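Local structure of nucleoside kinase (Methanococcus jannaschii, 2C4E) at residues L88-W100 with F112-L124. The protein phosphorylates a broad range of nucleosides, above all inosine, guanosine and cytidine, to their monophosphates, preferring ATP as phosphate donor and using magnesium or manganese. Numbering follows the deposited sequence.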
ATOM      1  N   LEU A  88      22.075  -3.733 -12.607  1.00 23.11           N
ATOM      2  CA  LEU A  88      21.131  -3.113 -11.665  1.00 22.91           C
ATOM      3  C   LEU A  88      21.832  -2.023 -10.850  1.00 22.84           C
ATOM      4  O   LEU A  88      22.977  -2.192 -10.428  1.00 21.87           O
ATOM      5  CB  LEU A  88      20.525  -4.130 -10.695  1.00 23.36           C
ATOM      6  CG  LEU A  88      19.547  -5.189 -11.196  1.00 24.61           C
ATOM      7  CD1 LEU A  88      18.921  -5.930 -10.016  1.00 24.92           C
ATOM      8  CD2 LEU A  88      18.471  -4.608 -12.102  1.00 26.33           C
ATOM      9  N   TYR A  89      21.142  -0.900 -10.665  1.00 22.19           N
ATOM     10  CA  TYR A  89      21.553   0.131  -9.735  1.00 21.98           C
ATOM     11  C   TYR A  89      20.848  -0.118  -8.407  1.00 21.90           C
ATOM     12  O   TYR A  89      19.630  -0.222  -8.365  1.00 21.70           O
ATOM     13  CB  TYR A  89      21.191   1.521 -10.264  1.00 21.57           C
ATOM     14  CG  TYR A  89      21.596   2.613  -9.309  1.00 21.96           C
ATOM     15  CD1 TYR A  89      20.705   3.087  -8.349  1.00 20.72           C
ATOM     16  CD2 TYR A  89      22.887   3.137  -9.331  1.00 23.17           C
ATOM     17  CE1 TYR A  89      21.087   4.077  -7.447  1.00 22.57           C
ATOM     18  CE2 TYR A  89      23.275   4.125  -8.436  1.00 22.55           C
ATOM     19  CZ  TYR A  89      22.369   4.589  -7.502  1.00 22.63           C
ATOM     20  OH  TYR A  89      22.735   5.569  -6.609  1.00 22.73           O
ATOM     21  N   TYR A  90      21.622  -0.221  -7.329  1.00 22.39           N
ATOM     22  CA  TYR A  90      21.082  -0.445  -5.993  1.00 22.70           C
ATOM     23  C   TYR A  90      21.122   0.861  -5.211  1.00 23.09           C
ATOM     24  O   TYR A  90      22.197   1.424  -4.984  1.00 22.69           O
ATOM     25  CB  TYR A  90      21.914  -1.495  -5.253  1.00 23.03           C
ATOM     26  CG  TYR A  90      21.635  -2.921  -5.671  1.00 23.42           C
ATOM     27  CD1 TYR A  90      22.127  -3.432  -6.871  1.00 24.10           C
ATOM     28  CD2 TYR A  90      20.890  -3.765  -4.854  1.00 24.32           C
ATOM     29  CE1 TYR A  90      21.876  -4.748  -7.242  1.00 24.60           C
ATOM     30  CE2 TYR A  90      20.639  -5.073  -5.210  1.00 25.59           C
ATOM     31  CZ  TYR A  90      21.128  -5.562  -6.403  1.00 25.35           C
ATOM     32  OH  TYR A  90      20.867  -6.864  -6.745  1.00 26.90           O
ATOM     33  N   SER A  91      19.953   1.343  -4.801  1.00 23.34           N
ATOM     34  CA  SER A  91      19.851   2.575  -4.028  1.00 23.82           C
ATOM     35  C   SER A  91      20.100   2.284  -2.551  1.00 24.52           C
ATOM     36  O   SER A  91      19.660   1.259  -2.032  1.00 24.97           O
ATOM     37  CB  SER A  91      18.466   3.199  -4.198  1.00 23.57           C
ATOM     38  OG  SER A  91      18.372   4.420  -3.486  1.00 23.02           O
ATOM     39  N   GLU A  92      20.814   3.189  -1.888  1.00 25.32           N
ATOM     40  CA  GLU A  92      21.043   3.109  -0.449  1.00 26.17           C
ATOM     41  C   GLU A  92      19.886   3.759   0.319  1.00 26.20           C
ATOM     42  O   GLU A  92      19.579   3.359   1.443  1.00 26.85           O
ATOM     43  CB  GLU A  92      22.365   3.810  -0.078  1.00 26.52           C
ATOM     44  CG  GLU A  92      23.587   3.335  -0.861  1.00 28.28           C
ATOM     45  CD  GLU A  92      24.882   3.984  -0.397  1.00 31.60           C
ATOM     46  OE1 GLU A  92      25.040   5.216  -0.571  1.00 34.33           O
ATOM     47  OE2 GLU A  92      25.749   3.267   0.153  1.00 34.04           O
ATOM     48  N   GLU A  93      19.251   4.756  -0.298  1.00 26.34           N
ATOM     49  CA  GLU A  93      18.297   5.643   0.379  1.00 26.78           C
ATOM     50  C   GLU A  93      16.819   5.293   0.144  1.00 26.52           C
ATOM     51  O   GLU A  93      15.997   5.370   1.075  1.00 26.11           O
ATOM     52  CB  GLU A  93      18.553   7.108  -0.025  1.00 27.10           C
ATOM     53  CG  GLU A  93      18.799   7.330  -1.527  1.00 28.30           C
ATOM     54  CD  GLU A  93      18.657   8.785  -1.957  1.00 29.24           C
ATOM     55  OE1 GLU A  93      18.067   9.589  -1.201  0.20 29.11           O
ATOM     56  OE2 GLU A  93      19.154   9.134  -3.048  0.20 28.51           O
ATOM     57  N   GLU A  94      16.496   4.921  -1.097  1.00 25.55           N
ATOM     58  CA  GLU A  94      15.133   4.663  -1.527  1.00 25.53           C
ATOM     59  C   GLU A  94      14.840   3.172  -1.421  1.00 25.02           C
ATOM     60  O   GLU A  94      15.754   2.349  -1.563  1.00 26.64           O
ATOM     61  CB  GLU A  94      14.932   5.146  -2.986  1.00 25.33           C
ATOM     62  CG  GLU A  94      15.404   6.582  -3.269  1.00 25.81           C
ATOM     63  CD  GLU A  94      14.769   7.603  -2.339  1.00 26.90           C
ATOM     64  OE1 GLU A  94      13.592   7.416  -1.943  1.00 27.76           O
ATOM     65  OE2 GLU A  94      15.445   8.595  -1.996  1.00 26.65           O
ATOM     66  N   GLU A  95      13.565   2.828  -1.214  1.00 24.01           N
ATOM     67  CA  GLU A  95      13.084   1.445  -1.436  1.00 23.76           C
ATOM     68  C   GLU A  95      12.767   1.114  -2.911  1.00 22.16           C
ATOM     69  O   GLU A  95      12.632   2.014  -3.746  1.00 24.25           O
ATOM     70  CB  GLU A  95      11.820   1.173  -0.616  1.00 23.14           C
ATOM     71  CG  GLU A  95      10.547   1.860  -1.109  1.00 23.96           C
ATOM     72  CD  GLU A  95       9.430   1.801  -0.069  1.00 24.41           C
ATOM     73  OE1 GLU A  95       8.831   0.716   0.127  1.00 25.49           O
ATOM     74  OE2 GLU A  95       9.155   2.833   0.577  1.00 24.84           O
ATOM     75  N   THR A  96      12.629  -0.193  -3.202  1.00 22.26           N
ATOM     76  CA  THR A  96      12.322  -0.722  -4.543  1.00 20.75           C
ATOM     77  C   THR A  96      10.928  -0.263  -5.003  1.00 20.23           C
ATOM     78  O   THR A  96      10.010  -0.260  -4.183  1.00 19.21           O
ATOM     79  CB  THR A  96      12.350  -2.283  -4.501  1.00 21.63           C
ATOM     80  OG1 THR A  96      13.637  -2.735  -4.051  1.00 21.58           O
ATOM     81  CG2 THR A  96      12.166  -2.918  -5.901  1.00 21.25           C
ATOM     82  N   PRO A  97      10.728   0.103  -6.284  1.00 19.64           N
ATOM     83  CA  PRO A  97       9.383   0.474  -6.751  1.00 19.68           C
ATOM     84  C   PRO A  97       8.328  -0.590  -6.439  1.00 19.83           C
ATOM     85  O   PRO A  97       8.615  -1.790  -6.507  1.00 18.62           O
ATOM     86  CB  PRO A  97       9.566   0.626  -8.273  1.00 19.38           C
ATOM     87  CG  PRO A  97      10.994   1.041  -8.421  1.00 19.91           C
ATOM     88  CD  PRO A  97      11.733   0.251  -7.357  1.00 19.86           C
ATOM     89  N   LYS A  98       7.124  -0.147  -6.090  1.00 21.08           N
ATOM     90  CA  LYS A  98       6.040  -1.062  -5.698  1.00 22.96           C
ATOM     91  C   LYS A  98       4.701  -0.615  -6.272  1.00 23.91           C
ATOM     92  O   LYS A  98       4.484   0.575  -6.441  1.00 24.69           O
ATOM     93  CB  LYS A  98       5.942  -1.138  -4.175  1.00 23.34           C
ATOM     94  CG  LYS A  98       7.099  -1.884  -3.538  1.00 24.64           C
ATOM     95  CD  LYS A  98       7.176  -1.669  -2.045  1.00 26.48           C
ATOM     96  CE  LYS A  98       8.462  -2.262  -1.476  1.00 26.92           C
ATOM     97  NZ  LYS A  98       9.655  -1.353  -1.681  1.00 26.22           N
ATOM     98  N   ALA A  99       3.834  -1.574  -6.597  1.00 25.15           N
ATOM     99  CA  ALA A  99       2.487  -1.280  -7.067  1.00 26.06           C
ATOM    100  C   ALA A  99       1.487  -1.831  -6.054  1.00 27.55           C
ATOM    101  O   ALA A  99       1.441  -3.037  -5.849  1.00 27.20           O
ATOM    102  CB  ALA A  99       2.261  -1.900  -8.460  1.00 26.29           C
ATOM    103  N   TRP A 100       0.732  -0.935  -5.415  1.00 28.51           N
ATOM    104  CA  TRP A 100      -0.288  -1.272  -4.402  1.00 30.35           C
ATOM    105  C   TRP A 100      -1.690  -1.202  -4.997  1.00 30.86           C
ATOM    106  O   TRP A 100      -2.244  -0.098  -5.165  1.00 31.34           O
ATOM    107  CB  TRP A 100      -0.265  -0.286  -3.231  1.00 30.37           C
ATOM    108  CG  TRP A 100       0.870  -0.422  -2.265  1.00 32.59           C
ATOM    109  CD1 TRP A 100       1.385  -1.571  -1.741  1.00 34.64           C
ATOM    110  CD2 TRP A 100       1.621   0.649  -1.689  1.00 34.16           C
ATOM    111  NE1 TRP A 100       2.418  -1.282  -0.880  1.00 34.66           N
ATOM    112  CE2 TRP A 100       2.586   0.077  -0.832  1.00 33.98           C
ATOM    113  CE3 TRP A 100       1.584   2.044  -1.820  1.00 34.67           C
ATOM    114  CZ2 TRP A 100       3.507   0.846  -0.114  0.20 33.99           C
ATOM    115  CZ3 TRP A 100       2.497   2.807  -1.106  0.20 34.21           C
ATOM    116  CH2 TRP A 100       3.442   2.207  -0.263  0.20 34.09           C
ATOM    117  N   PHE A 112      -1.913   2.019  -7.694  0.20 28.92           N
ATOM    118  CA  PHE A 112      -0.935   3.046  -7.328  1.00 29.55           C
ATOM    119  C   PHE A 112       0.482   2.530  -7.591  1.00 29.52           C
ATOM    120  O   PHE A 112       0.730   1.331  -7.470  1.00 29.91           O
ATOM    121  CB  PHE A 112      -1.071   3.400  -5.852  1.00 29.43           C
ATOM    122  CG  PHE A 112      -2.307   4.201  -5.513  1.00 30.92           C
ATOM    123  CD1 PHE A 112      -3.192   3.751  -4.540  0.20 30.37           C
ATOM    124  CD2 PHE A 112      -2.573   5.409  -6.148  0.20 30.61           C
ATOM    125  CE1 PHE A 112      -4.326   4.481  -4.218  0.20 30.56           C
ATOM    126  CE2 PHE A 112      -3.706   6.144  -5.829  0.20 30.59           C
ATOM    127  CZ  PHE A 112      -4.581   5.680  -4.861  0.20 30.52           C
ATOM    128  N   PHE A 113       1.412   3.420  -7.946  1.00 29.40           N
ATOM    129  CA  PHE A 113       2.797   3.015  -8.209  1.00 28.94           C
ATOM    130  C   PHE A 113       3.795   3.866  -7.420  1.00 28.10           C
ATOM    131  O   PHE A 113       3.937   5.063  -7.667  1.00 28.62           O
ATOM    132  CB  PHE A 113       3.116   3.091  -9.699  1.00 29.29           C
ATOM    133  CG  PHE A 113       4.478   2.563 -10.045  1.00 31.37           C
ATOM    134  CD1 PHE A 113       4.750   1.203  -9.953  1.00 32.40           C
ATOM    135  CD2 PHE A 113       5.496   3.424 -10.451  1.00 32.40           C
ATOM    136  CE1 PHE A 113       6.008   0.708 -10.271  1.00 33.85           C
ATOM    137  CE2 PHE A 113       6.748   2.934 -10.766  1.00 33.07           C
ATOM    138  CZ  PHE A 113       7.010   1.577 -10.678  1.00 33.74           C
ATOM    139  N   LEU A 114       4.451   3.252  -6.438  1.00 26.33           N
ATOM    140  CA  LEU A 114       5.481   3.923  -5.656  1.00 24.68           C
ATOM    141  C   LEU A 114       6.773   4.013  -6.476  1.00 23.41           C
ATOM    142  O   LEU A 114       7.419   3.011  -6.736  1.00 22.37           O
ATOM    143  CB  LEU A 114       5.725   3.172  -4.342  1.00 24.39           C
ATOM    144  CG  LEU A 114       6.684   3.814  -3.339  1.00 24.37           C
ATOM    145  CD1 LEU A 114       6.215   5.199  -2.956  1.00 24.91           C
ATOM    146  CD2 LEU A 114       6.802   2.940  -2.100  1.00 25.34           C
ATOM    147  N   TRP A 115       7.138   5.236  -6.843  1.00 22.15           N
ATOM    148  CA  TRP A 115       8.298   5.523  -7.691  1.00 21.83           C
ATOM    149  C   TRP A 115       9.608   5.059  -7.046  1.00 20.90           C
ATOM    150  O   TRP A 115      10.401   4.374  -7.679  1.00 20.63           O
ATOM    151  CB  TRP A 115       8.326   7.028  -7.940  1.00 21.76           C
ATOM    152  CG  TRP A 115       9.278   7.514  -8.964  1.00 22.75           C
ATOM    153  CD1 TRP A 115      10.252   8.443  -8.774  1.00 23.87           C
ATOM    154  CD2 TRP A 115       9.319   7.162 -10.351  1.00 22.93           C
ATOM    155  NE1 TRP A 115      10.912   8.680  -9.950  1.00 24.46           N
ATOM    156  CE2 TRP A 115      10.364   7.899 -10.936  1.00 23.29           C
ATOM    157  CE3 TRP A 115       8.591   6.283 -11.161  1.00 23.13           C
ATOM    158  CZ2 TRP A 115      10.695   7.790 -12.287  1.00 23.43           C
ATOM    159  CZ3 TRP A 115       8.919   6.182 -12.506  1.00 23.20           C
ATOM    160  CH2 TRP A 115       9.961   6.929 -13.051  1.00 22.77           C
ATOM    161  N   GLY A 116       9.807   5.417  -5.773  1.00 20.52           N
ATOM    162  CA  GLY A 116      10.951   4.965  -4.993  1.00 20.17           C
ATOM    163  C   GLY A 116      12.306   5.197  -5.659  1.00 19.47           C
ATOM    164  O   GLY A 116      12.649   6.349  -5.996  1.00 19.86           O
ATOM    165  N   ALA A 117      13.044   4.092  -5.866  1.00 19.18           N
ATOM    166  CA  ALA A 117      14.406   4.107  -6.433  1.00 19.16           C
ATOM    167  C   ALA A 117      14.493   4.495  -7.911  1.00 19.40           C
ATOM    168  O   ALA A 117      15.582   4.785  -8.410  1.00 18.29           O
ATOM    169  CB  ALA A 117      15.069   2.735  -6.233  1.00 19.30           C
ATOM    170  N   ALA A 118      13.365   4.466  -8.622  1.00 19.47           N
ATOM    171  CA  ALA A 118      13.299   5.003  -9.986  1.00 19.49           C
ATOM    172  C   ALA A 118      13.687   6.489 -10.068  1.00 19.59           C
ATOM    173  O   ALA A 118      13.988   7.001 -11.153  1.00 19.98           O
ATOM    174  CB  ALA A 118      11.908   4.788 -10.568  1.00 20.01           C
ATOM    175  N   LYS A 119      13.691   7.186  -8.933  1.00 19.67           N
ATOM    176  CA  LYS A 119      14.195   8.561  -8.901  1.00 19.84           C
ATOM    177  C   LYS A 119      15.642   8.644  -9.412  1.00 19.73           C
ATOM    178  O   LYS A 119      16.081   9.696  -9.870  1.00 19.92           O
ATOM    179  CB  LYS A 119      14.062   9.184  -7.495  1.00 20.16           C
ATOM    180  CG  LYS A 119      15.005   8.615  -6.439  1.00 21.40           C
ATOM    181  CD  LYS A 119      16.373   9.269  -6.488  1.00 23.64           C
ATOM    182  CE  LYS A 119      16.916   9.590  -5.141  1.00 25.18           C
ATOM    183  NZ  LYS A 119      18.121  10.472  -5.224  1.00 26.04           N
ATOM    184  N   HIS A 120      16.378   7.537  -9.328  1.00 19.49           N
ATOM    185  CA  HIS A 120      17.795   7.531  -9.683  1.00 19.60           C
ATOM    186  C   HIS A 120      18.062   7.538 -11.192  1.00 19.67           C
ATOM    187  O   HIS A 120      19.175   7.877 -11.585  1.00 19.81           O
ATOM    188  CB  HIS A 120      18.523   6.334  -9.045  1.00 19.68           C
ATOM    189  CG  HIS A 120      18.672   6.432  -7.563  1.00 19.79           C
ATOM    190  ND1 HIS A 120      19.437   7.404  -6.951  1.00 19.29           N
ATOM    191  CD2 HIS A 120      18.142   5.687  -6.563  1.00 19.65           C
ATOM    192  CE1 HIS A 120      19.377   7.246  -5.642  1.00 20.19           C
ATOM    193  NE2 HIS A 120      18.604   6.209  -5.381  1.00 19.13           N
ATOM    194  N   TYR A 121      17.095   7.160 -12.037  1.00 19.77           N
ATOM    195  CA  TYR A 121      17.347   7.165 -13.484  1.00 19.92           C
ATOM    196  C   TYR A 121      17.884   8.510 -13.988  1.00 20.72           C
ATOM    197  O   TYR A 121      18.782   8.536 -14.813  1.00 20.12           O
ATOM    198  CB  TYR A 121      16.109   6.778 -14.316  1.00 19.94           C
ATOM    199  CG  TYR A 121      15.730   5.318 -14.218  1.00 19.82           C
ATOM    200  CD1 TYR A 121      14.594   4.932 -13.518  1.00 20.69           C
ATOM    201  CD2 TYR A 121      16.521   4.321 -14.789  1.00 21.09           C
ATOM    202  CE1 TYR A 121      14.231   3.613 -13.410  1.00 19.92           C
ATOM    203  CE2 TYR A 121      16.162   2.985 -14.683  1.00 20.22           C
ATOM    204  CZ  TYR A 121      15.009   2.641 -13.993  1.00 19.08           C
ATOM    205  OH  TYR A 121      14.641   1.332 -13.853  1.00 20.71           O
ATOM    206  N   LYS A 122      17.346   9.623 -13.496  1.00 21.77           N
ATOM    207  CA  LYS A 122      17.811  10.940 -13.956  1.00 23.06           C
ATOM    208  C   LYS A 122      19.264  11.255 -13.561  1.00 23.20           C
ATOM    209  O   LYS A 122      19.872  12.166 -14.116  1.00 23.21           O
ATOM    210  CB  LYS A 122      16.852  12.056 -13.514  1.00 23.45           C
ATOM    211  CG  LYS A 122      16.768  12.290 -12.022  1.00 25.34           C
ATOM    212  CD  LYS A 122      15.717  13.370 -11.708  1.00 27.96           C
ATOM    213  CE  LYS A 122      15.237  13.331 -10.266  1.00 29.56           C
ATOM    214  NZ  LYS A 122      14.838  11.960  -9.828  1.00 31.09           N
ATOM    215  N   GLU A 123      19.811  10.508 -12.608  1.00 23.85           N
ATOM    216  CA  GLU A 123      21.220  10.631 -12.224  1.00 24.76           C
ATOM    217  C   GLU A 123      22.152   9.784 -13.090  1.00 24.72           C
ATOM    218  O   GLU A 123      23.365   9.939 -13.020  1.00 25.13           O
ATOM    219  CB  GLU A 123      21.411  10.199 -10.768  1.00 25.05           C
ATOM    220  CG  GLU A 123      20.649  11.030  -9.745  1.00 26.18           C
ATOM    221  CD  GLU A 123      20.362  10.266  -8.460  1.00 27.91           C
ATOM    222  OE1 GLU A 123      21.079   9.283  -8.150  1.00 28.16           O
ATOM    223  OE2 GLU A 123      19.408  10.652  -7.758  1.00 29.41           O
ATOM    224  N   LEU A 124      21.583   8.878 -13.880  1.00 24.84           N
ATOM    225  CA  LEU A 124      22.352   7.863 -14.593  1.00 24.89           C
ATOM    226  C   LEU A 124      22.343   8.056 -16.103  1.00 24.41           C
ATOM    227  O   LEU A 124      21.529   8.785 -16.658  1.00 24.07           O
ATOM    228  CB  LEU A 124      21.798   6.465 -14.274  1.00 25.10           C
ATOM    229  CG  LEU A 124      21.720   6.089 -12.791  1.00 26.20           C
ATOM    230  CD1 LEU A 124      20.881   4.834 -12.615  1.00 27.40           C
ATOM    231  CD2 LEU A 124      23.109   5.898 -12.196  1.00 28.10           C
TER
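The ring of H120 slots between the Y89 ring and the K119 chain, its edge toward S91, and illustrates how one imidazole can be fixed on several sides. Y89 CE1 lies over one face, 3.4 Å from H120 CG, while K119 CD covers the opposite face. S91 OG sits at the ring edge, 2.6 Å from H120 NE2, and H120 ND1 donates in the ring plane to E123 OE1, nearly straight (172°). Replacing H120 by alanine would probably cost S91 OG and E123 OE1 their ring-nitrogen partners and open a gap beside Y89. K119 bends sharply (chi2 84°), which carries NZ to E93 OE2 (2.8 Å), above the carboxylate plane, and to E123 OE2. Farther along, the P97 ring packs against A117, A118 and F113, its CB 3.6 Å from F113 CZ. G116, with positive phi, has no CB to strike E95 O, which accepts from A117 N. L114 CD2 meets W100 CH2 and lies 3.5 Å from E95 CD, whose carboxylate is bridged to K98, itself paired with D68. F113 and L114 also pair with a strand of the second subunit. This is the base of the 98-103/109-114 beta hairpin in the ribokinase-fold lid, with F112 and F113 in the substrate site.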